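Local coordinates for protein probable transcriptional regulator (Pseudomonas aeruginosa, PDB 2FBI) that probably binds DNA as a dimeric transcriptional regulator of the MarR family, through a winged helix-turn-helix domain, at residues R40-L45 with V94-K99. Residues are numbered along the deposited sequence; the frame is centred on the assembly and turned at random.
Sequences RVIRIL and VNLTEK
Leu45 sits between Val94 and Leu96, whose side chains both point at helix 36-48. Its CB packs on Leu96 CG at 3.8 Å. CG stands anti to the carbonyl carbon (chi1 -73°), and the two methyls it carries reach back to Val94, the side chains crossing obliquely: CD1 meets Val94 CG1 at 3.8 Å, and CD2 comes within 3.4 Å of Val94 O. The two methyls of Leu96 part: CD1 goes to the helix backbone, 3.8 Å from Ile42 O, and CD2 to the Ile42 side chain, 4.1 Å from CG1, where the two side chains cross at about a right angle. No direct hydrogen bond links 40-45 with 94-99, but a water donates to Leu45 O (2.9 Å) and accepts from Leu96 N. In this winged-helix fold the contact joins helix 36-48 to 91-96, the second strand of the wing hairpin; segment 94-96 runs at 89° to segment 40-45, and Leu56 of helix 53-59 touches both Leu45 and Val94. Asn95 turns the other way: its ND2 donates to Leu96 O (2.8 Å) from above the carbonyl plane, and OD1 takes the indole N-H of Trp83. Thr97 N-caps helix 98-122, OG1 bonded to Gly100 N, and Phe104 of that helix also packs against Ile42.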
loop_
_atom_site.group_PDB
_atom_site.type_symbol
_atom_site.label_atom_id
_atom_site.label_comp_id
_atom_site.label_asym_id
_atom_site.label_seq_id
_atom_site.Cartn_x
_atom_site.Cartn_y
_atom_site.Cartn_z
ATOM N N ARG A 40 6.345 10.000 3.441
ATOM C CA ARG A 40 5.000 9.927 4.089
ATOM C C ARG A 40 4.956 10.557 5.440
ATOM O O ARG A 40 4.010 11.259 5.783
ATOM C CB ARG A 40 4.430 8.488 4.205
ATOM C CG ARG A 40 4.222 7.887 2.833
ATOM C CD ARG A 40 3.216 6.717 2.726
ATOM N NE ARG A 40 3.584 5.556 3.519
ATOM C CZ ARG A 40 4.411 4.581 3.148
ATOM N NH1 ARG A 40 4.600 3.571 3.995
ATOM N NH2 ARG A 40 5.076 4.605 1.974
ATOM N N VAL A 41 5.929 10.214 6.248
ATOM C CA VAL A 41 6.089 10.784 7.540
ATOM C C VAL A 41 6.284 12.326 7.465
ATOM O O VAL A 41 5.576 13.116 8.114
ATOM C CB VAL A 41 7.267 10.077 8.264
ATOM C CG1 VAL A 41 7.611 10.797 9.505
ATOM C CG2 VAL A 41 6.853 8.643 8.661
ATOM N N ILE A 42 7.212 12.758 6.631
ATOM C CA ILE A 42 7.424 14.203 6.433
ATOM C C ILE A 42 6.127 14.892 5.981
ATOM O O ILE A 42 5.735 15.912 6.546
ATOM C CB ILE A 42 8.571 14.437 5.387
ATOM C CG1 ILE A 42 9.901 14.007 5.993
ATOM C CG2 ILE A 42 8.594 15.920 4.958
ATOM C CD1 ILE A 42 11.052 13.844 4.994
ATOM N N ARG A 43 5.452 14.303 4.994
ATOM C CA ARG A 43 4.186 14.843 4.500
ATOM C C ARG A 43 3.126 15.007 5.595
ATOM O O ARG A 43 2.414 16.011 5.626
ATOM C CB ARG A 43 3.584 13.941 3.422
ATOM C CG ARG A 43 4.248 14.026 2.050
ATOM C CD ARG A 43 3.760 15.260 1.385
ATOM N NE ARG A 43 2.851 14.987 0.289
ATOM C CZ ARG A 43 1.869 15.803 -0.096
ATOM N NH1 ARG A 43 1.150 15.478 -1.133
ATOM N NH2 ARG A 43 1.582 16.919 0.574
ATOM N N ILE A 44 2.977 13.997 6.458
ATOM C CA ILE A 44 1.947 14.079 7.550
ATOM C C ILE A 44 2.340 15.075 8.604
ATOM O O ILE A 44 1.543 15.827 9.106
ATOM C CB ILE A 44 1.718 12.671 8.211
ATOM C CG1 ILE A 44 0.931 11.790 7.238
ATOM C CG2 ILE A 44 0.950 12.797 9.562
ATOM C CD1 ILE A 44 1.410 10.402 7.257
ATOM N N LEU A 45 3.590 15.059 8.987
ATOM C CA LEU A 45 4.046 16.007 9.982
ATOM C C LEU A 45 4.004 17.492 9.457
ATOM O O LEU A 45 3.725 18.438 10.202
ATOM C CB LEU A 45 5.452 15.592 10.398
ATOM C CG LEU A 45 5.637 14.341 11.284
ATOM C CD1 LEU A 45 7.130 14.098 11.555
ATOM C CD2 LEU A 45 4.829 14.479 12.658
ATOM N N VAL A 94 6.235 13.807 17.872
ATOM C CA VAL A 94 7.197 13.993 16.816
ATOM C C VAL A 94 6.834 15.281 16.033
ATOM O O VAL A 94 5.673 15.557 15.765
ATOM C CB VAL A 94 7.267 12.769 15.836
ATOM C CG1 VAL A 94 8.433 12.905 14.944
ATOM C CG2 VAL A 94 7.360 11.399 16.576
ATOM N N ASN A 95 7.856 16.032 15.645
ATOM C CA ASN A 95 7.640 17.146 14.699
ATOM C C ASN A 95 8.802 17.387 13.719
ATOM O O ASN A 95 9.942 16.939 13.922
ATOM C CB ASN A 95 7.211 18.431 15.449
ATOM C CG ASN A 95 8.307 18.996 16.308
ATOM O OD1 ASN A 95 8.411 18.684 17.489
ATOM N ND2 ASN A 95 9.137 19.868 15.719
ATOM N N LEU A 96 8.500 18.047 12.615
ATOM C CA LEU A 96 9.600 18.417 11.691
ATOM C C LEU A 96 10.493 19.465 12.340
ATOM O O LEU A 96 10.026 20.315 13.093
ATOM C CB LEU A 96 9.042 18.928 10.372
ATOM C CG LEU A 96 8.378 17.869 9.518
ATOM C CD1 LEU A 96 7.550 18.609 8.469
ATOM C CD2 LEU A 96 9.427 16.917 8.908
ATOM N N THR A 97 11.790 19.372 12.100
ATOM C CA THR A 97 12.703 20.453 12.507
ATOM C C THR A 97 12.677 21.559 11.406
ATOM O O THR A 97 12.090 21.350 10.322
ATOM C CB THR A 97 14.122 19.950 12.566
ATOM O OG1 THR A 97 14.420 19.390 11.306
ATOM C CG2 THR A 97 14.303 18.771 13.686
ATOM N N GLU A 98 13.352 22.699 11.650
ATOM C CA GLU A 98 13.453 23.763 10.595
ATOM C C GLU A 98 14.111 23.160 9.381
ATOM O O GLU A 98 13.706 23.414 8.248
ATOM C CB GLU A 98 14.224 25.008 11.074
ATOM C CG GLU A 98 13.539 25.682 12.280
ATOM C CD GLU A 98 14.430 26.793 12.935
ATOM O OE1 GLU A 98 15.292 27.358 12.232
ATOM O OE2 GLU A 98 14.243 27.132 14.133
ATOM N N LYS A 99 15.094 22.314 9.612
ATOM C CA LYS A 99 15.709 21.657 8.504
ATOM C C LYS A 99 14.747 20.719 7.724
ATOM O O LYS A 99 14.753 20.660 6.470
ATOM C CB LYS A 99 16.971 20.937 9.001
ATOM C CG LYS A 99 17.681 20.182 7.893
ATOM C CD LYS A 99 18.775 19.275 8.487
ATOM C CE LYS A 99 19.305 18.301 7.431
ATOM N NZ LYS A 99 20.618 17.710 7.932
HETATM O O HOH W 1 5.710 19.003 12.216
#